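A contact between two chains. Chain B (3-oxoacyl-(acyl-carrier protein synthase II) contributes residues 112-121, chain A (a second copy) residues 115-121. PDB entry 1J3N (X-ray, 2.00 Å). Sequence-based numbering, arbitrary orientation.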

# COMPACT_ATOMS: atom_id res chain seq x y z
N TRP B 112 -13.38 12.14 -1.02
CA TRP B 112 -14.30 11.24 -1.71
C TRP B 112 -15.75 11.71 -1.53
O TRP B 112 -16.52 11.76 -2.50
CB TRP B 112 -14.16 9.81 -1.19
CG TRP B 112 -13.19 8.95 -1.96
CD1 TRP B 112 -11.96 8.52 -1.54
CD2 TRP B 112 -13.40 8.36 -3.25
NE1 TRP B 112 -11.40 7.68 -2.47
CE2 TRP B 112 -12.26 7.57 -3.53
CE3 TRP B 112 -14.44 8.41 -4.18
CZ2 TRP B 112 -12.14 6.84 -4.72
CZ3 TRP B 112 -14.31 7.69 -5.36
CH2 TRP B 112 -13.17 6.91 -5.62
N GLU B 113 -16.13 12.05 -0.30
CA GLU B 113 -17.50 12.49 -0.05
C GLU B 113 -17.86 13.77 -0.81
O GLU B 113 -18.91 13.84 -1.47
CB GLU B 113 -17.75 12.74 1.44
CG GLU B 113 -17.59 11.52 2.34
CD GLU B 113 -18.40 11.63 3.62
OE1 GLU B 113 -18.74 12.75 4.04
OE2 GLU B 113 -18.68 10.58 4.23
N ALA B 114 -17.00 14.78 -0.71
CA ALA B 114 -17.26 16.05 -1.36
C ALA B 114 -17.28 15.95 -2.88
O ALA B 114 -18.10 16.59 -3.54
CB ALA B 114 -16.22 17.09 -0.93
N GLN B 115 -16.38 15.15 -3.44
CA GLN B 115 -16.31 15.02 -4.89
C GLN B 115 -17.30 14.02 -5.51
O GLN B 115 -17.71 14.19 -6.65
CB GLN B 115 -14.88 14.68 -5.31
CG GLN B 115 -13.91 15.84 -5.09
CD GLN B 115 -14.37 17.11 -5.79
OE1 GLN B 115 -14.58 17.11 -7.01
NE2 GLN B 115 -14.53 18.19 -5.03
N SER B 116 -17.68 12.99 -4.76
CA SER B 116 -18.64 12.04 -5.30
C SER B 116 -19.98 12.74 -5.37
O SER B 116 -20.82 12.43 -6.20
CB SER B 116 -18.73 10.80 -4.40
OG SER B 116 -19.11 11.15 -3.09
N ARG B 117 -20.16 13.73 -4.49
CA ARG B 117 -21.39 14.50 -4.44
C ARG B 117 -21.43 15.44 -5.65
O ARG B 117 -22.47 15.60 -6.29
CB ARG B 117 -21.45 15.30 -3.14
CG ARG B 117 -22.80 15.92 -2.84
CD ARG B 117 -22.74 16.74 -1.56
NE ARG B 117 -23.99 17.45 -1.29
CZ ARG B 117 -25.11 16.86 -0.89
NH1 ARG B 117 -25.16 15.55 -0.71
NH2 ARG B 117 -26.20 17.60 -0.67
N VAL B 118 -20.29 16.07 -5.94
CA VAL B 118 -20.18 16.97 -7.08
C VAL B 118 -20.49 16.15 -8.33
O VAL B 118 -21.31 16.54 -9.15
CB VAL B 118 -18.75 17.56 -7.22
CG1 VAL B 118 -18.58 18.23 -8.58
CG2 VAL B 118 -18.48 18.56 -6.12
N PHE B 119 -19.82 15.01 -8.46
CA PHE B 119 -20.03 14.13 -9.61
C PHE B 119 -21.50 13.81 -9.82
O PHE B 119 -22.04 13.98 -10.92
CB PHE B 119 -19.23 12.83 -9.40
CG PHE B 119 -19.60 11.73 -10.35
CD1 PHE B 119 -19.39 11.87 -11.72
CD2 PHE B 119 -20.20 10.56 -9.88
CE1 PHE B 119 -19.76 10.87 -12.61
CE2 PHE B 119 -20.57 9.55 -10.77
CZ PHE B 119 -20.35 9.70 -12.13
N LEU B 120 -22.16 13.33 -8.76
CA LEU B 120 -23.56 12.96 -8.84
C LEU B 120 -24.52 14.12 -9.08
O LEU B 120 -25.51 13.98 -9.80
CB LEU B 120 -23.96 12.20 -7.58
CG LEU B 120 -23.40 10.78 -7.49
CD1 LEU B 120 -23.74 10.16 -6.15
CD2 LEU B 120 -23.96 9.94 -8.63
N GLU B 121 -24.24 15.27 -8.48
CA GLU B 121 -25.12 16.43 -8.61
C GLU B 121 -24.78 17.40 -9.74
O GLU B 121 -25.66 18.12 -10.22
CB GLU B 121 -25.14 17.22 -7.31
CG GLU B 121 -25.89 16.55 -6.18
CD GLU B 121 -25.69 17.27 -4.87
OE1 GLU B 121 -25.49 18.50 -4.91
OE2 GLU B 121 -25.75 16.62 -3.80
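Chain A (115-121) QSRVFLE

Both stretches are helical, each a segment of a longer helix, and chain A crosses chain B almost at right angles: the N-to-C directions make an angle of 81° (signed crossing angle -81°), and the axes come no closer than 10.0 Å. Backbone hydrogen bonds from N of residue i+4 to O of residue i hold each helix, as from Phe A119 N to Gln A115 O (2.8 Å) and from Leu B120 N to Ser B116 O (3.0 Å). Helices crossing so steeply share only a compact patch, and together the two stretches bury 386 Å².

Ser B116 and Ser A116 face each other, their CA atoms 6.5 Å apart, and Ser B116 CB lies 3.7 Å from Ser A116 CB. A small side chain suits this place, where the backbones come close. Neither hydroxyl bonds across the contact; Ser B116, with chi1 in p, turns OG back along its own helix to donate to Trp B112 O (2.7 Å), so its polar group is satisfied within the turn.

One turn further on, the leucines supply the apolar bulk. Leu B120 and Leu A120 both point toward the partner helix and meet at 3.4 Å between Leu B120 CD1 and Leu A120 CD2. Leu B120 CD1 also lies 3.8 Å from Ser A116 OG, while its CD2 is 3.3 Å from Arg A117 NH1.

The arginines leave their helices sideways, but their long chains bring the guanidinium groups nearer the partner. Arg A117 NH1 also approaches Phe B119 CE2 (4.1 Å); Arg B117 NH1 lies 3.9 Å from Leu A120 CG, and Arg B117 NE lies 3.2 Å from Glu B121 OE2, a salt bridge within chain B that rests on charge alone, for no N-H points at the oxygen. No hydrogen bond joins the stretches, so packing dominates. Val A118 and Val B118 point away and take no part.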

# COMPACT_ATOMS: atom_id res chain seq x y z
N GLN A 115 -22.15 3.03 -4.17
CA GLN A 115 -22.49 3.29 -2.78
C GLN A 115 -22.60 4.78 -2.43
O GLN A 115 -23.44 5.17 -1.62
CB GLN A 115 -21.49 2.59 -1.85
CG GLN A 115 -21.59 1.07 -1.92
CD GLN A 115 -22.99 0.56 -1.63
OE1 GLN A 115 -23.60 0.92 -0.62
NE2 GLN A 115 -23.51 -0.30 -2.51
N SER A 116 -21.76 5.61 -3.03
CA SER A 116 -21.85 7.04 -2.75
C SER A 116 -23.23 7.51 -3.24
O SER A 116 -23.80 8.45 -2.70
CB SER A 116 -20.74 7.81 -3.47
OG SER A 116 -20.98 7.87 -4.86
N ARG A 117 -23.75 6.84 -4.26
CA ARG A 117 -25.06 7.19 -4.80
C ARG A 117 -26.14 6.75 -3.81
O ARG A 117 -27.12 7.46 -3.60
CB ARG A 117 -25.30 6.52 -6.15
CG ARG A 117 -26.63 6.89 -6.78
CD ARG A 117 -26.77 6.39 -8.22
NE ARG A 117 -25.83 7.03 -9.14
CZ ARG A 117 -24.67 6.50 -9.53
NH1 ARG A 117 -23.89 7.16 -10.37
NH2 ARG A 117 -24.30 5.30 -9.10
N VAL A 118 -25.95 5.58 -3.21
CA VAL A 118 -26.90 5.06 -2.23
C VAL A 118 -26.92 6.03 -1.05
O VAL A 118 -27.98 6.44 -0.57
CB VAL A 118 -26.47 3.68 -1.69
CG1 VAL A 118 -27.27 3.33 -0.44
CG2 VAL A 118 -26.67 2.62 -2.76
N PHE A 119 -25.72 6.38 -0.59
CA PHE A 119 -25.52 7.30 0.52
C PHE A 119 -26.30 8.60 0.33
O PHE A 119 -26.89 9.12 1.28
CB PHE A 119 -24.02 7.59 0.66
CG PHE A 119 -23.69 8.71 1.60
CD1 PHE A 119 -24.25 8.76 2.87
CD2 PHE A 119 -22.82 9.72 1.21
CE1 PHE A 119 -23.95 9.81 3.74
CE2 PHE A 119 -22.50 10.76 2.07
CZ PHE A 119 -23.07 10.81 3.34
N LEU A 120 -26.32 9.10 -0.91
CA LEU A 120 -27.02 10.34 -1.23
C LEU A 120 -28.53 10.23 -1.43
O LEU A 120 -29.27 11.14 -1.08
CB LEU A 120 -26.40 10.97 -2.48
CG LEU A 120 -25.22 11.92 -2.26
CD1 LEU A 120 -24.24 11.31 -1.27
CD2 LEU A 120 -24.55 12.21 -3.59
N GLU A 121 -28.99 9.11 -1.98
CA GLU A 121 -30.42 8.94 -2.23
C GLU A 121 -31.18 8.30 -1.08
O GLU A 121 -32.41 8.44 -1.00
CB GLU A 121 -30.63 8.09 -3.48
CG GLU A 121 -29.71 8.47 -4.64
CD GLU A 121 -30.03 7.69 -5.89
OE1 GLU A 121 -30.20 6.46 -5.80
OE2 GLU A 121 -30.09 8.32 -6.97